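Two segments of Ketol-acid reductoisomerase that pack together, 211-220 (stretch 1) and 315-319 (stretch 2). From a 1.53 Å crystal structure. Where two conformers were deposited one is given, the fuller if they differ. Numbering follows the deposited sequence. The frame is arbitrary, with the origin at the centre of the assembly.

Stretch 1 (211-220) MRNGFEVLVE
Stretch 2, residues 315-319: EHQVE

Residues 211-220 are all helical, in a helix that begins earlier in the chain; phi/psi stay near -60/-45 through Val219, and Glu220 is at -69/-22, with i to i+4 bonds such as Val219 N to Phe215 O, 3.0 Å. In stretch 2, His316 (-70/141) is the N-cap of a helix that runs from Gln317 onward. The nearest CA atoms across the contact are Arg212 CA and Val318 CA, 7.2 Å apart. Together the stretches bury 307 Å².

Phe215 covers the most surface. Its CB points toward stretch 2, with chi1 t (176°) and chi2 -86°. Val318, chi1 p (76°), lies over one ring face: its CB sits 3.9 Å from the Phe215 ring centroid, almost on the normal, a CH-pi contact. Val318 CG2 is 3.7 Å from Phe215 CD2.

His316, chi1 t (-161°) and chi2 -77°, uses both ring nitrogens. His316 ND1 accepts from Val318 N at 3.0 Å and caps the helix. His316 NE2 therefore carries a proton, which it donates to Glu216 OE2 at 2.7 Å and 168°. Glu216 (m, t) also takes Arg212 NH1 on OE2, a 2.8 Å salt bridge one helical turn back. The Phe215 and His316 rings meet obliquely, planes at 61°.

Gln317 (t, t) places CB 3.9 Å from Phe215 CE1 and OE1 3.5 Å from Val219 CG1.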

# COMPACT_ATOMS: atom_id res chain seq x y z
N MET A 211 -2.00 10.86 1.45
CA MET A 211 -1.79 10.62 2.86
C MET A 211 -1.47 11.90 3.65
O MET A 211 -2.03 12.08 4.75
CB MET A 211 -0.67 9.61 3.03
CG MET A 211 -1.08 8.22 2.60
SD MET A 211 0.18 6.95 2.99
CE MET A 211 1.53 7.75 2.21
N ARG A 212 -0.63 12.78 3.08
CA ARG A 212 -0.24 14.00 3.80
C ARG A 212 -1.41 14.93 4.01
O ARG A 212 -1.60 15.50 5.11
CB ARG A 212 0.89 14.77 3.07
CG ARG A 212 0.89 16.29 3.37
CD ARG A 212 2.07 17.04 2.82
NE ARG A 212 1.69 17.66 1.59
CZ ARG A 212 1.24 18.88 1.51
NH1 ARG A 212 1.14 19.64 2.58
NH2 ARG A 212 0.92 19.34 0.38
N ASN A 213 -2.20 15.13 2.98
CA ASN A 213 -3.36 15.99 3.11
C ASN A 213 -4.38 15.42 4.07
O ASN A 213 -4.92 16.17 4.94
CB ASN A 213 -4.01 16.33 1.74
CG ASN A 213 -3.29 17.44 1.04
OD1 ASN A 213 -3.53 18.59 1.31
ND2 ASN A 213 -2.39 17.08 0.08
N GLY A 214 -4.63 14.10 4.02
CA GLY A 214 -5.50 13.50 5.04
C GLY A 214 -5.02 13.70 6.47
O GLY A 214 -5.81 14.06 7.39
N PHE A 215 -3.74 13.47 6.67
CA PHE A 215 -3.10 13.56 7.98
C PHE A 215 -3.27 15.02 8.49
O PHE A 215 -3.68 15.26 9.62
CB PHE A 215 -1.63 13.22 7.84
CG PHE A 215 -0.83 13.37 9.12
CD1 PHE A 215 -0.29 14.63 9.47
CD2 PHE A 215 -0.52 12.28 9.92
CE1 PHE A 215 0.48 14.78 10.59
CE2 PHE A 215 0.25 12.45 11.09
CZ PHE A 215 0.72 13.69 11.40
N GLU A 216 -2.97 16.00 7.62
CA GLU A 216 -3.10 17.41 7.98
C GLU A 216 -4.54 17.81 8.37
O GLU A 216 -4.80 18.56 9.29
CB GLU A 216 -2.56 18.31 6.89
CG GLU A 216 -1.05 18.24 6.72
CD GLU A 216 -0.52 19.19 5.62
OE1 GLU A 216 -1.33 19.89 5.02
OE2 GLU A 216 0.69 19.13 5.34
N VAL A 217 -5.49 17.36 7.59
CA VAL A 217 -6.87 17.60 7.91
C VAL A 217 -7.26 17.13 9.30
O VAL A 217 -7.92 17.92 10.08
CB VAL A 217 -7.81 17.10 6.78
CG1 VAL A 217 -9.27 17.13 7.28
CG2 VAL A 217 -7.60 17.90 5.48
N LEU A 218 -6.91 15.91 9.65
CA LEU A 218 -7.16 15.43 11.00
C LEU A 218 -6.47 16.28 12.08
O LEU A 218 -7.11 16.66 13.06
CB LEU A 218 -6.78 13.97 11.09
CG LEU A 218 -7.82 13.03 10.35
CD1 LEU A 218 -7.24 11.62 10.44
CD2 LEU A 218 -9.15 13.05 11.03
N VAL A 219 -5.17 16.50 11.91
CA VAL A 219 -4.39 17.23 12.93
C VAL A 219 -4.93 18.65 13.06
O VAL A 219 -5.12 19.14 14.18
CB VAL A 219 -2.89 17.21 12.63
CG1 VAL A 219 -2.14 18.16 13.57
CG2 VAL A 219 -2.41 15.78 12.79
N GLU A 220 -5.29 19.28 11.94
CA GLU A 220 -5.80 20.66 11.96
C GLU A 220 -7.18 20.75 12.61
O GLU A 220 -7.59 21.83 13.04
CB GLU A 220 -5.86 21.25 10.55
CG GLU A 220 -4.45 21.55 10.00
CD GLU A 220 -4.46 21.96 8.52
OE1 GLU A 220 -5.50 22.24 7.89
OE2 GLU A 220 -3.37 21.90 7.97
N GLU A 315 10.94 17.57 8.03
CA GLU A 315 10.40 18.39 9.12
C GLU A 315 8.88 18.19 9.32
O GLU A 315 8.31 18.60 10.31
CB GLU A 315 10.71 19.88 8.82
CG GLU A 315 12.22 20.22 8.83
CD GLU A 315 12.57 21.60 8.24
OE1 GLU A 315 11.65 22.40 7.92
OE2 GLU A 315 13.79 21.88 8.04
N HIS A 316 8.20 17.51 8.38
CA HIS A 316 6.75 17.37 8.54
C HIS A 316 6.44 16.46 9.68
O HIS A 316 7.07 15.41 9.89
CB HIS A 316 6.13 16.84 7.21
CG HIS A 316 4.67 17.09 7.10
ND1 HIS A 316 3.75 16.32 7.77
CD2 HIS A 316 3.95 17.98 6.39
CE1 HIS A 316 2.53 16.76 7.54
NE2 HIS A 316 2.62 17.76 6.68
N GLN A 317 5.40 16.83 10.41
CA GLN A 317 4.89 15.98 11.45
C GLN A 317 4.61 14.52 11.12
O GLN A 317 4.80 13.66 11.96
CB GLN A 317 3.62 16.65 11.98
CG GLN A 317 3.35 16.40 13.39
CD GLN A 317 2.16 17.19 13.89
OE1 GLN A 317 1.33 17.70 13.12
NE2 GLN A 317 2.09 17.28 15.17
N VAL A 318 4.15 14.22 9.91
CA VAL A 318 3.90 12.86 9.53
C VAL A 318 5.17 12.02 9.60
O VAL A 318 5.16 10.88 10.01
CB VAL A 318 3.17 12.80 8.15
CG1 VAL A 318 4.14 13.07 7.04
CG2 VAL A 318 2.53 11.44 8.07
N GLU A 319 6.30 12.65 9.29
CA GLU A 319 7.58 12.04 9.35
C GLU A 319 8.19 11.97 10.77
O GLU A 319 8.74 10.96 11.16
CB GLU A 319 8.53 12.75 8.34
CG GLU A 319 8.23 12.46 6.87
CD GLU A 319 8.41 10.97 6.56
OE1 GLU A 319 9.54 10.46 6.55
OE2 GLU A 319 7.36 10.26 6.45